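Local coordinates for protein phosphoribosylformylglycinamidine synthase 2 (Thermus thermophilus, PDB 3VIU) that belongs to the AIR synthase-related (PurM-like) family and binds adenosine-5'-diphosphate and magnesium in two separate places of a single chain, at residues A[440-449]-A[538-549]; A[467-475]-A[617-625]. All coordinates share one frame; numbering follows the deposited sequence.

Interaction 1 of 2, residues A[440-449]-A[538-549]; sequences RLGVAAKVDQ and TAMVGVVGVLEV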
ATOM      1  N   ARG A 440       4.806  15.000 -20.782  1.00 18.37           N
ATOM      2  CA  ARG A 440       5.854  14.011 -20.958  1.00 19.59           C
ATOM      3  C   ARG A 440       6.038  13.294 -19.631  1.00 19.73           C
ATOM      4  O   ARG A 440       6.921  12.457 -19.479  1.00 22.11           O
ATOM      5  CB  ARG A 440       7.143  14.704 -21.345  1.00 19.81           C
ATOM      6  CG  ARG A 440       6.985  15.622 -22.540  1.00 23.12           C
ATOM      7  CD  ARG A 440       8.266  16.371 -22.775  1.00 22.61           C
ATOM      8  NE  ARG A 440       9.385  15.446 -22.873  1.00 23.77           N
ATOM      9  CZ  ARG A 440      10.653  15.825 -22.880  1.00 25.23           C
ATOM     10  NH1 ARG A 440      10.952  17.117 -22.792  1.00 23.78           N
ATOM     11  NH2 ARG A 440      11.615  14.913 -22.982  1.00 25.97           N
ATOM     12  N   LEU A 441       5.182  13.631 -18.675  1.00 19.58           N
ATOM     13  CA  LEU A 441       5.250  13.058 -17.344  1.00 18.94           C
ATOM     14  C   LEU A 441       4.659  11.666 -17.193  1.00 17.72           C
ATOM     15  O   LEU A 441       3.651  11.316 -17.813  1.00 16.32           O
ATOM     16  CB  LEU A 441       4.574  13.994 -16.343  1.00 19.48           C
ATOM     17  CG  LEU A 441       5.190  15.389 -16.237  1.00 21.69           C
ATOM     18  CD1 LEU A 441       4.314  16.264 -15.358  1.00 20.23           C
ATOM     19  CD2 LEU A 441       6.602  15.282 -15.678  1.00 20.11           C
ATOM     20  N   GLY A 442       5.313  10.886 -16.341  1.00 17.32           N
ATOM     21  CA  GLY A 442       4.885   9.537 -16.044  1.00 16.11           C
ATOM     22  C   GLY A 442       5.037   9.323 -14.551  1.00 16.55           C
ATOM     23  O   GLY A 442       6.035   9.739 -13.957  1.00 16.41           O
ATOM     24  N   VAL A 443       4.038   8.693 -13.939  1.00 16.96           N
ATOM     25  CA  VAL A 443       4.056   8.415 -12.507  1.00 13.81           C
ATOM     26  C   VAL A 443       4.217   6.916 -12.299  1.00 13.62           C
ATOM     27  O   VAL A 443       3.427   6.134 -12.823  1.00 12.73           O
ATOM     28  CB  VAL A 443       2.745   8.862 -11.853  1.00 14.57           C
ATOM     29  CG1 VAL A 443       2.806   8.634 -10.358  1.00 12.38           C
ATOM     30  CG2 VAL A 443       2.479  10.326 -12.183  1.00 13.17           C
ATOM     31  N   ALA A 444       5.243   6.518 -11.547  1.00 11.48           N
ATOM     32  CA  ALA A 444       5.498   5.108 -11.280  1.00  9.63           C
ATOM     33  C   ALA A 444       5.115   4.748  -9.844  1.00 11.09           C
ATOM     34  O   ALA A 444       5.289   5.549  -8.927  1.00 11.51           O
ATOM     35  CB  ALA A 444       6.962   4.783 -11.529  1.00  9.20           C
ATOM     36  N   ALA A 445       4.604   3.534  -9.658  1.00 11.59           N
ATOM     37  CA  ALA A 445       4.177   3.077  -8.344  1.00 10.73           C
ATOM     38  C   ALA A 445       4.356   1.580  -8.138  1.00 11.37           C
ATOM     39  O   ALA A 445       4.209   0.780  -9.064  1.00 10.14           O
ATOM     40  CB  ALA A 445       2.714   3.448  -8.127  1.00 11.75           C
ATOM     41  N   LYS A 446       4.655   1.205  -6.903  1.00 12.07           N
ATOM     42  CA  LYS A 446       4.831  -0.190  -6.563  1.00 13.05           C
ATOM     43  C   LYS A 446       4.668  -0.368  -5.055  1.00 14.13           C
ATOM     44  O   LYS A 446       4.927   0.551  -4.281  1.00 15.27           O
ATOM     45  CB  LYS A 446       6.220  -0.655  -7.005  1.00 15.92           C
ATOM     46  CG  LYS A 446       6.278  -2.085  -7.542  1.00 17.66           C
ATOM     47  CD  LYS A 446       6.118  -3.106  -6.452  1.00 21.86           C
ATOM     48  CE  LYS A 446       6.192  -4.513  -7.017  1.00 23.25           C
ATOM     49  NZ  LYS A 446       5.099  -4.749  -7.994  1.00 30.04           N
ATOM     50  N   VAL A 447       4.215  -1.545  -4.644  1.00 14.48           N
ATOM     51  CA  VAL A 447       4.051  -1.852  -3.229  1.00 14.86           C
ATOM     52  C   VAL A 447       4.753  -3.185  -2.995  1.00 14.62           C
ATOM     53  O   VAL A 447       4.576  -4.116  -3.778  1.00 16.22           O
ATOM     54  CB  VAL A 447       2.557  -1.957  -2.848  1.00 13.95           C
ATOM     55  CG1 VAL A 447       1.838  -2.904  -3.785  1.00 17.79           C
ATOM     56  CG2 VAL A 447       2.422  -2.444  -1.425  1.00 15.82           C
ATOM     57  N   ASP A 448       5.566  -3.281  -1.944  1.00 14.39           N
ATOM     58  CA  ASP A 448       6.286  -4.529  -1.661  1.00 14.75           C
ATOM     59  C   ASP A 448       6.451  -4.853  -0.186  1.00 14.22           C
ATOM     60  O   ASP A 448       6.297  -4.000   0.681  1.00 13.07           O
ATOM     61  CB  ASP A 448       7.718  -4.496  -2.221  1.00 18.22           C
ATOM     62  CG  ASP A 448       7.785  -4.564  -3.727  1.00 21.28           C
ATOM     63  OD1 ASP A 448       8.144  -3.528  -4.326  1.00 22.75           O
ATOM     64  OD2 ASP A 448       7.505  -5.646  -4.308  1.00 23.80           O
ATOM     65  N   GLN A 449       6.796  -6.114   0.055  1.00 14.46           N
ATOM     66  CA  GLN A 449       7.123  -6.676   1.361  1.00 15.80           C
ATOM     67  C   GLN A 449       7.222  -8.183   1.191  1.00 15.82           C
ATOM     68  O   GLN A 449       6.436  -8.802   0.462  1.00 15.21           O
ATOM     69  CB  GLN A 449       6.131  -6.286   2.471  1.00 16.34           C
ATOM     70  CG  GLN A 449       4.951  -7.190   2.694  1.00 22.58           C
ATOM     71  CD  GLN A 449       5.273  -8.475   3.442  1.00 21.52           C
ATOM     72  OE1 GLN A 449       5.890  -8.469   4.516  1.00 21.80           O
ATOM     73  NE2 GLN A 449       4.827  -9.588   2.884  1.00 23.64           N
ATOM     74  N   THR A 538       4.179  -7.351   8.806  1.00 11.39           N
ATOM     75  CA  THR A 538       3.992  -6.945   7.426  1.00 13.91           C
ATOM     76  C   THR A 538       3.911  -5.444   7.179  1.00 15.50           C
ATOM     77  O   THR A 538       2.903  -4.799   7.473  1.00 17.87           O
ATOM     78  CB  THR A 538       2.727  -7.610   6.845  1.00 13.29           C
ATOM     79  OG1 THR A 538       2.855  -9.030   6.934  1.00 14.59           O
ATOM     80  CG2 THR A 538       2.548  -7.237   5.388  1.00 14.22           C
ATOM     81  N   ALA A 539       4.985  -4.892   6.630  1.00 15.89           N
ATOM     82  CA  ALA A 539       5.015  -3.481   6.297  1.00 16.18           C
ATOM     83  C   ALA A 539       4.913  -3.405   4.776  1.00 16.79           C
ATOM     84  O   ALA A 539       5.901  -3.602   4.064  1.00 16.23           O
ATOM     85  CB  ALA A 539       6.315  -2.844   6.778  1.00 16.15           C
HETATM   86  N   MSE A 540       3.710  -3.143   4.283  1.00 16.84           N
HETATM   87  CA  MSE A 540       3.496  -3.026   2.851  1.00 18.35           C
HETATM   88  C   MSE A 540       3.845  -1.608   2.446  1.00 16.45           C
HETATM   89  O   MSE A 540       3.112  -0.665   2.720  1.00 18.41           O
HETATM   90  CB  MSE A 540       2.052  -3.379   2.517  1.00 23.68           C
HETATM   91  CG  MSE A 540       1.771  -4.847   2.780  1.00 32.55           C
HETATM   92 SE   MSE A 540      -0.100  -5.271   3.037  1.00 52.02          SE
HETATM   93  CE  MSE A 540      -0.053  -7.134   2.469  1.00 44.85           C
ATOM     94  N   VAL A 541       4.999  -1.478   1.808  1.00 14.24           N
ATOM     95  CA  VAL A 541       5.526  -0.197   1.377  1.00 11.80           C
ATOM     96  C   VAL A 541       5.153   0.174  -0.045  1.00 11.26           C
ATOM     97  O   VAL A 541       5.458  -0.550  -0.988  1.00 10.37           O
ATOM     98  CB  VAL A 541       7.063  -0.192   1.492  1.00 12.46           C
ATOM     99  CG1 VAL A 541       7.627   1.153   1.040  1.00 11.02           C
ATOM    100  CG2 VAL A 541       7.467  -0.499   2.933  1.00 14.20           C
ATOM    101  N   GLY A 542       4.489   1.319  -0.180  1.00 11.66           N
ATOM    102  CA  GLY A 542       4.092   1.812  -1.479  1.00 11.19           C
ATOM    103  C   GLY A 542       4.960   3.013  -1.792  1.00 13.09           C
ATOM    104  O   GLY A 542       5.103   3.914  -0.961  1.00 11.94           O
ATOM    105  N   VAL A 543       5.555   3.019  -2.979  1.00 12.49           N
ATOM    106  CA  VAL A 543       6.415   4.112  -3.386  1.00 14.40           C
ATOM    107  C   VAL A 543       5.956   4.737  -4.691  1.00 14.65           C
ATOM    108  O   VAL A 543       5.601   4.039  -5.639  1.00 15.53           O
ATOM    109  CB  VAL A 543       7.881   3.642  -3.577  1.00 15.53           C
ATOM    110  CG1 VAL A 543       8.698   4.747  -4.255  1.00 13.91           C
ATOM    111  CG2 VAL A 543       8.492   3.281  -2.232  1.00 13.00           C
ATOM    112  N   VAL A 544       5.970   6.062  -4.733  1.00 13.92           N
ATOM    113  CA  VAL A 544       5.582   6.783  -5.928  1.00 12.49           C
ATOM    114  C   VAL A 544       6.788   7.566  -6.422  1.00 12.90           C
ATOM    115  O   VAL A 544       7.558   8.102  -5.631  1.00 14.08           O
ATOM    116  CB  VAL A 544       4.414   7.770  -5.657  1.00 10.16           C
ATOM    117  CG1 VAL A 544       4.183   8.650  -6.880  1.00  8.92           C
ATOM    118  CG2 VAL A 544       3.144   7.000  -5.336  1.00 10.19           C
ATOM    119  N   GLY A 545       6.950   7.612  -7.738  1.00 13.37           N
ATOM    120  CA  GLY A 545       8.045   8.353  -8.332  1.00 14.06           C
ATOM    121  C   GLY A 545       7.600   8.918  -9.666  1.00 13.79           C
ATOM    122  O   GLY A 545       6.513   8.596 -10.139  1.00 14.29           O
ATOM    123  N   VAL A 546       8.424   9.759 -10.279  1.00 14.73           N
ATOM    124  CA  VAL A 546       8.069  10.328 -11.566  1.00 15.50           C
ATOM    125  C   VAL A 546       9.200  10.164 -12.561  1.00 17.39           C
ATOM    126  O   VAL A 546      10.353   9.968 -12.175  1.00 16.67           O
ATOM    127  CB  VAL A 546       7.726  11.822 -11.445  1.00 16.22           C
ATOM    128  CG1 VAL A 546       8.919  12.585 -10.888  1.00 17.27           C
ATOM    129  CG2 VAL A 546       7.314  12.368 -12.800  1.00 14.66           C
ATOM    130  N   LEU A 547       8.860  10.239 -13.843  1.00 17.55           N
ATOM    131  CA  LEU A 547       9.844  10.103 -14.904  1.00 18.78           C
ATOM    132  C   LEU A 547       9.275  10.675 -16.196  1.00 19.18           C
ATOM    133  O   LEU A 547       8.120  11.082 -16.247  1.00 18.31           O
ATOM    134  CB  LEU A 547      10.199   8.630 -15.116  1.00 17.73           C
ATOM    135  CG  LEU A 547       9.107   7.722 -15.697  1.00 19.92           C
ATOM    136  CD1 LEU A 547       9.732   6.407 -16.121  1.00 22.12           C
ATOM    137  CD2 LEU A 547       8.009   7.477 -14.679  1.00 19.74           C
ATOM    138  N   GLU A 548      10.099  10.727 -17.232  1.00 20.40           N
ATOM    139  CA  GLU A 548       9.641  11.207 -18.524  1.00 23.05           C
ATOM    140  C   GLU A 548       9.291   9.942 -19.264  1.00 22.03           C
ATOM    141  O   GLU A 548      10.152   9.097 -19.489  1.00 21.16           O
ATOM    142  CB  GLU A 548      10.745  11.957 -19.275  1.00 25.87           C
ATOM    143  CG  GLU A 548      11.223  13.217 -18.575  1.00 32.79           C
ATOM    144  CD  GLU A 548      12.007  14.136 -19.498  1.00 37.44           C
ATOM    145  OE1 GLU A 548      12.972  13.651 -20.137  1.00 38.88           O
ATOM    146  OE2 GLU A 548      11.653  15.341 -19.580  1.00 37.37           O
ATOM    147  N   VAL A 549       8.021   9.806 -19.619  1.00 22.66           N
ATOM    148  CA  VAL A 549       7.533   8.634 -20.327  1.00 23.92           C
ATOM    149  C   VAL A 549       8.459   8.228 -21.469  1.00 24.30           C
ATOM    150  O   VAL A 549       8.563   7.053 -21.812  1.00 22.89           O
ATOM    151  CB  VAL A 549       6.137   8.900 -20.893  1.00 25.12           C
ATOM    152  CG1 VAL A 549       5.598   7.660 -21.571  1.00 27.54           C
ATOM    153  CG2 VAL A 549       5.224   9.338 -19.781  1.00 28.53           C
TER

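Interaction 2 of 2, residues A[467-475]-A[617-625]; sequences AEACRNVSV and TAHDVAEGG. With MG (magnesium ion), chain D.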
ATOM      1  N   ALA A 467      13.325  -0.631   0.346  1.00 13.65           N
ATOM      2  CA  ALA A 467      14.386  -0.734  -0.643  1.00 13.68           C
ATOM      3  C   ALA A 467      13.826  -1.289  -1.958  1.00 14.75           C
ATOM      4  O   ALA A 467      13.952  -0.655  -3.008  1.00 16.97           O
ATOM      5  CB  ALA A 467      15.506  -1.637  -0.118  1.00 11.17           C
ATOM      6  N   GLU A 468      13.182  -2.453  -1.891  1.00 15.65           N
ATOM      7  CA  GLU A 468      12.613  -3.090  -3.073  1.00 15.39           C
ATOM      8  C   GLU A 468      11.641  -2.171  -3.811  1.00 15.07           C
ATOM      9  O   GLU A 468      11.748  -1.994  -5.023  1.00 15.42           O
ATOM     10  CB  GLU A 468      11.897  -4.392  -2.698  1.00 16.66           C
ATOM     11  CG  GLU A 468      11.468  -5.209  -3.922  1.00 23.17           C
ATOM     12  CD  GLU A 468      10.872  -6.570  -3.572  1.00 26.99           C
ATOM     13  OE1 GLU A 468      10.733  -7.417  -4.486  1.00 30.89           O
ATOM     14  OE2 GLU A 468      10.533  -6.797  -2.390  1.00 29.49           O
ATOM     15  N   ALA A 469      10.693  -1.587  -3.086  1.00 13.33           N
ATOM     16  CA  ALA A 469       9.726  -0.695  -3.711  1.00 12.63           C
ATOM     17  C   ALA A 469      10.446   0.442  -4.448  1.00 12.97           C
ATOM     18  O   ALA A 469      10.110   0.766  -5.589  1.00 14.31           O
ATOM     19  CB  ALA A 469       8.775  -0.133  -2.661  1.00 10.02           C
ATOM     20  N   CYS A 470      11.439   1.042  -3.804  1.00 12.58           N
ATOM     21  CA  CYS A 470      12.186   2.119  -4.439  1.00 13.81           C
ATOM     22  C   CYS A 470      12.981   1.600  -5.637  1.00 15.33           C
ATOM     23  O   CYS A 470      13.111   2.294  -6.645  1.00 16.23           O
ATOM     24  CB  CYS A 470      13.134   2.770  -3.439  1.00 11.59           C
ATOM     25  SG  CYS A 470      12.294   3.726  -2.186  1.00 12.62           S
ATOM     26  N   ARG A 471      13.504   0.376  -5.524  1.00 13.61           N
ATOM     27  CA  ARG A 471      14.278  -0.221  -6.599  1.00 13.39           C
ATOM     28  C   ARG A 471      13.384  -0.448  -7.814  1.00 13.68           C
ATOM     29  O   ARG A 471      13.780  -0.175  -8.948  1.00 11.54           O
ATOM     30  CB  ARG A 471      14.888  -1.559  -6.151  1.00 14.40           C
ATOM     31  CG  ARG A 471      15.925  -2.131  -7.127  1.00 14.17           C
ATOM     32  CD  ARG A 471      16.381  -3.515  -6.715  1.00 15.32           C
ATOM     33  NE  ARG A 471      16.749  -3.554  -5.302  1.00 16.50           N
ATOM     34  CZ  ARG A 471      16.197  -4.367  -4.406  1.00 15.08           C
ATOM     35  NH1 ARG A 471      16.601  -4.320  -3.148  1.00 14.60           N
ATOM     36  NH2 ARG A 471      15.244  -5.227  -4.764  1.00 12.77           N
ATOM     37  N   ASN A 472      12.172  -0.937  -7.569  1.00 14.49           N
ATOM     38  CA  ASN A 472      11.235  -1.203  -8.650  1.00 15.11           C
ATOM     39  C   ASN A 472      10.855   0.034  -9.443  1.00 15.94           C
ATOM     40  O   ASN A 472      10.672  -0.037 -10.664  1.00 16.43           O
ATOM     41  CB  ASN A 472       9.984  -1.880  -8.113  1.00 17.44           C
ATOM     42  CG  ASN A 472      10.216  -3.339  -7.804  1.00 18.23           C
ATOM     43  OD1 ASN A 472      10.770  -4.067  -8.628  1.00 17.22           O
ATOM     44  ND2 ASN A 472       9.797  -3.779  -6.618  1.00 18.31           N
ATOM     45  N   VAL A 473      10.736   1.165  -8.751  1.00 14.71           N
ATOM     46  CA  VAL A 473      10.398   2.422  -9.403  1.00 11.56           C
ATOM     47  C   VAL A 473      11.629   2.931 -10.147  1.00 10.92           C
ATOM     48  O   VAL A 473      11.527   3.416 -11.268  1.00 12.82           O
ATOM     49  CB  VAL A 473       9.931   3.467  -8.370  1.00 13.28           C
ATOM     50  CG1 VAL A 473       9.994   4.867  -8.961  1.00 12.76           C
ATOM     51  CG2 VAL A 473       8.514   3.146  -7.935  1.00 11.38           C
ATOM     52  N   SER A 474      12.794   2.802  -9.525  1.00  8.84           N
ATOM     53  CA  SER A 474      14.043   3.239 -10.141  1.00  9.75           C
ATOM     54  C   SER A 474      14.316   2.449 -11.405  1.00  9.99           C
ATOM     55  O   SER A 474      14.852   2.973 -12.375  1.00 10.97           O
ATOM     56  CB  SER A 474      15.216   3.030  -9.178  1.00  6.50           C
ATOM     57  OG  SER A 474      15.046   3.813  -8.020  1.00  5.55           O
ATOM     58  N   VAL A 475      13.947   1.174 -11.367  1.00 12.39           N
ATOM     59  CA  VAL A 475      14.149   0.258 -12.478  1.00 12.42           C
ATOM     60  C   VAL A 475      13.368   0.618 -13.745  1.00 12.18           C
ATOM     61  O   VAL A 475      13.781   0.246 -14.846  1.00 12.45           O
ATOM     62  CB  VAL A 475      13.826  -1.183 -12.025  1.00 13.53           C
ATOM     63  CG1 VAL A 475      13.571  -2.077 -13.214  1.00 15.09           C
ATOM     64  CG2 VAL A 475      14.988  -1.716 -11.211  1.00 15.01           C
ATOM     65  N   THR A 617      15.574  -1.384 -20.993  1.00 21.00           N
ATOM     66  CA  THR A 617      15.082  -2.660 -20.495  1.00 18.30           C
ATOM     67  C   THR A 617      15.900  -3.068 -19.269  1.00 16.73           C
ATOM     68  O   THR A 617      17.112  -3.293 -19.337  1.00 15.20           O
ATOM     69  CB  THR A 617      15.085  -3.739 -21.619  1.00 17.58           C
ATOM     70  OG1 THR A 617      15.129  -5.051 -21.048  1.00 18.84           O
ATOM     71  CG2 THR A 617      16.224  -3.533 -22.541  1.00 19.35           C
ATOM     72  N   ALA A 618      15.210  -3.111 -18.131  1.00 15.30           N
ATOM     73  CA  ALA A 618      15.820  -3.439 -16.851  1.00 14.12           C
ATOM     74  C   ALA A 618      14.860  -4.251 -15.987  1.00 14.55           C
ATOM     75  O   ALA A 618      13.645  -4.201 -16.162  1.00 13.81           O
ATOM     76  CB  ALA A 618      16.223  -2.153 -16.121  1.00 11.79           C
ATOM     77  N   HIS A 619      15.415  -4.990 -15.039  1.00 15.18           N
ATOM     78  CA  HIS A 619      14.602  -5.826 -14.170  1.00 15.61           C
ATOM     79  C   HIS A 619      15.469  -6.140 -12.967  1.00 15.90           C
ATOM     80  O   HIS A 619      16.613  -6.552 -13.136  1.00 17.18           O
ATOM     81  CB  HIS A 619      14.245  -7.115 -14.916  1.00 13.33           C
ATOM     82  CG  HIS A 619      13.279  -7.989 -14.187  1.00 13.29           C
ATOM     83  ND1 HIS A 619      13.420  -9.361 -14.125  1.00 12.82           N
ATOM     84  CD2 HIS A 619      12.160  -7.691 -13.487  1.00 10.32           C
ATOM     85  CE1 HIS A 619      12.431  -9.869 -13.411  1.00 11.32           C
ATOM     86  NE2 HIS A 619      11.652  -8.877 -13.013  1.00 11.74           N
ATOM     87  N   ASP A 620      14.961  -5.941 -11.754  1.00 15.79           N
ATOM     88  CA  ASP A 620      15.796  -6.249 -10.602  1.00 16.93           C
ATOM     89  C   ASP A 620      15.697  -7.726 -10.255  1.00 16.65           C
ATOM     90  O   ASP A 620      14.731  -8.396 -10.627  1.00 15.46           O
ATOM     91  CB  ASP A 620      15.444  -5.366  -9.397  1.00 18.62           C
ATOM     92  CG  ASP A 620      14.123  -5.723  -8.760  1.00 20.17           C
ATOM     93  OD1 ASP A 620      13.128  -5.893  -9.497  1.00 21.41           O
ATOM     94  OD2 ASP A 620      14.084  -5.810  -7.513  1.00 19.08           O
ATOM     95  N   VAL A 621      16.725  -8.233  -9.580  1.00 15.17           N
ATOM     96  CA  VAL A 621      16.783  -9.630  -9.188  1.00 16.22           C
ATOM     97  C   VAL A 621      16.288  -9.773  -7.750  1.00 16.86           C
ATOM     98  O   VAL A 621      16.976  -9.387  -6.806  1.00 16.40           O
ATOM     99  CB  VAL A 621      18.228 -10.164  -9.286  1.00 16.87           C
ATOM    100  CG1 VAL A 621      18.252 -11.656  -8.974  1.00 18.56           C
ATOM    101  CG2 VAL A 621      18.792  -9.897 -10.679  1.00 16.50           C
ATOM    102  N   ALA A 622      15.094 -10.333  -7.587  1.00 15.65           N
ATOM    103  CA  ALA A 622      14.524 -10.493  -6.262  1.00 14.87           C
ATOM    104  C   ALA A 622      14.333 -11.946  -5.892  1.00 15.37           C
ATOM    105  O   ALA A 622      15.230 -12.763  -6.090  1.00 15.47           O
ATOM    106  CB  ALA A 622      13.203  -9.742  -6.169  1.00 16.96           C
ATOM    107  N   GLU A 623      13.163 -12.278  -5.356  1.00 15.92           N
ATOM    108  CA  GLU A 623      12.916 -13.651  -4.941  1.00 16.86           C
ATOM    109  C   GLU A 623      13.098 -14.638  -6.085  1.00 16.03           C
ATOM    110  O   GLU A 623      12.707 -14.362  -7.220  1.00 15.25           O
ATOM    111  CB  GLU A 623      11.524 -13.792  -4.310  1.00 18.45           C
ATOM    112  CG  GLU A 623      10.485 -12.743  -4.727  1.00 26.63           C
ATOM    113  CD  GLU A 623      10.627 -11.407  -4.005  1.00 27.19           C
ATOM    114  OE1 GLU A 623      10.699 -11.403  -2.754  1.00 28.45           O
ATOM    115  OE2 GLU A 623      10.647 -10.358  -4.693  1.00 29.87           O
ATOM    116  N   GLY A 624      13.721 -15.779  -5.781  1.00 14.17           N
ATOM    117  CA  GLY A 624      13.957 -16.791  -6.795  1.00 16.39           C
ATOM    118  C   GLY A 624      15.337 -16.721  -7.433  1.00 17.18           C
ATOM    119  O   GLY A 624      15.738 -17.621  -8.170  1.00 17.08           O
ATOM    120  N   GLY A 625      16.060 -15.637  -7.173  1.00 18.04           N
ATOM    121  CA  GLY A 625      17.403 -15.499  -7.711  1.00 17.91           C
ATOM    122  C   GLY A 625      17.575 -15.109  -9.168  1.00 18.64           C
ATOM    123  O   GLY A 625      16.609 -14.884  -9.906  1.00 18.75           O
TER
HETATM  124 MG    MG D 910      10.741  -6.558  -9.313  1.00 10.72          MG
HETATM  125  O   HOH W   1      11.730  -6.797  -7.054  1.00 13.59           O
HETATM  126  O   HOH W   2      12.059  -8.651  -9.899  1.00 29.88           O

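Interaction 1 of 2, residues A[440-449]-A[538-549]
V443 and V544 meet diagonally across two neighbouring antiparallel strands, and both put CG1 anti to the backbone N (chi1 -177° and 171°), which brings the two CG1 methyls to 3.7 Å of each other. On the same face V447 lays CG2 against CB of M540, a selenomethionine, at 4.1 Å. V443, M540 and V544 pack against strands 78-86 and 172-182 of the other half of the chain, where V544 touches F82 and L178. The opposite face carries A444, V541, V543 and L547; here V541 and V543 rest on helix 458-475, and the contact between A444 CB and L547 CD2 is a looser 4.3 Å. The two strands lie at the middle of the six-stranded mixed sheet of a PurM-like N-terminal domain, and paired backbone N-H...O=C bonds join them from G442-L547 to D448-V541. Around G442 O the packing is tight. L547 N donates to G442 O at 2.9 Å, while V546 CG2 on one face of the sheet and L547 CD2 on the other each come within 3.1 Å of it. At the solvent end R440 and E548 run side by side, their guanidinium and carboxylate planes 41° apart. R440 NH2 is 3.4 Å from E548 OE1, well out of the guanidinium plane, so this salt bridge is one of charge alone; E548 OE1 also pairs with K551.

Interaction 2 of 2, residues A[467-475]-A[617-625]
D620 OD2 is gripped from two directions: R471 NH2 donates to it at 3.0 Å, and water 1, itself bound to magnesium, donates at 2.6 Å. The aspartate sits on strand 618-620, an edge strand of the sheet in the second PurM-like C-terminal domain, and the arginine on helix 458-475 of the N-terminal domain before it, so the magnesium site is built where the two domains face each other. The R471 bond is straight (N-H...O 165°), with OD2 at the edge of the guanidinium and in its plane; the other terminal nitrogen, NH1, forms a salt bridge with E599. D620 is thereby divided between two tasks, because its OD1 binds the magnesium at 2.5 Å. N472 OD1 binds the same magnesium at 2.6 Å, its amide plane turned 87° from the D620 carboxylate, while its ND2 donates to D448. D430 and waters 1 and 2 complete the ligands in the model. Water 1 also donates to E468 OE1, which an extended side chain, CG anti to the backbone N (chi1 -171°), carries out from the helix. E468 OE1 lies 2.9 Å from E623 OE2, a close approach of two like-charged carboxylates. Further along the helix V475 packs on the strand, with its CG1 3.9 Å from A618 CB and its CG2 4.1 Å from D620 CB.

The centres of the two interactions are 12 Å apart, with helix 458-475 between the sheet of interaction 1 and the strand of interaction 2. Along the chain the segments alternate: 440-449, 467-475, 538-549, then 617-625. One side of the helix packs on the sheet, where A469 CB lies 3.5 Å from V543 CG2, and another side, carrying the magnesium ligand N472, faces the C-terminal domain, which supplies D620. Strand 441-448 also passes near the site: the nearest atom of the K446 side chain is about 5 Å from the magnesium. A central strand pair of one domain thus lies behind the helix that brings N472 to a metal site shared with the next domain.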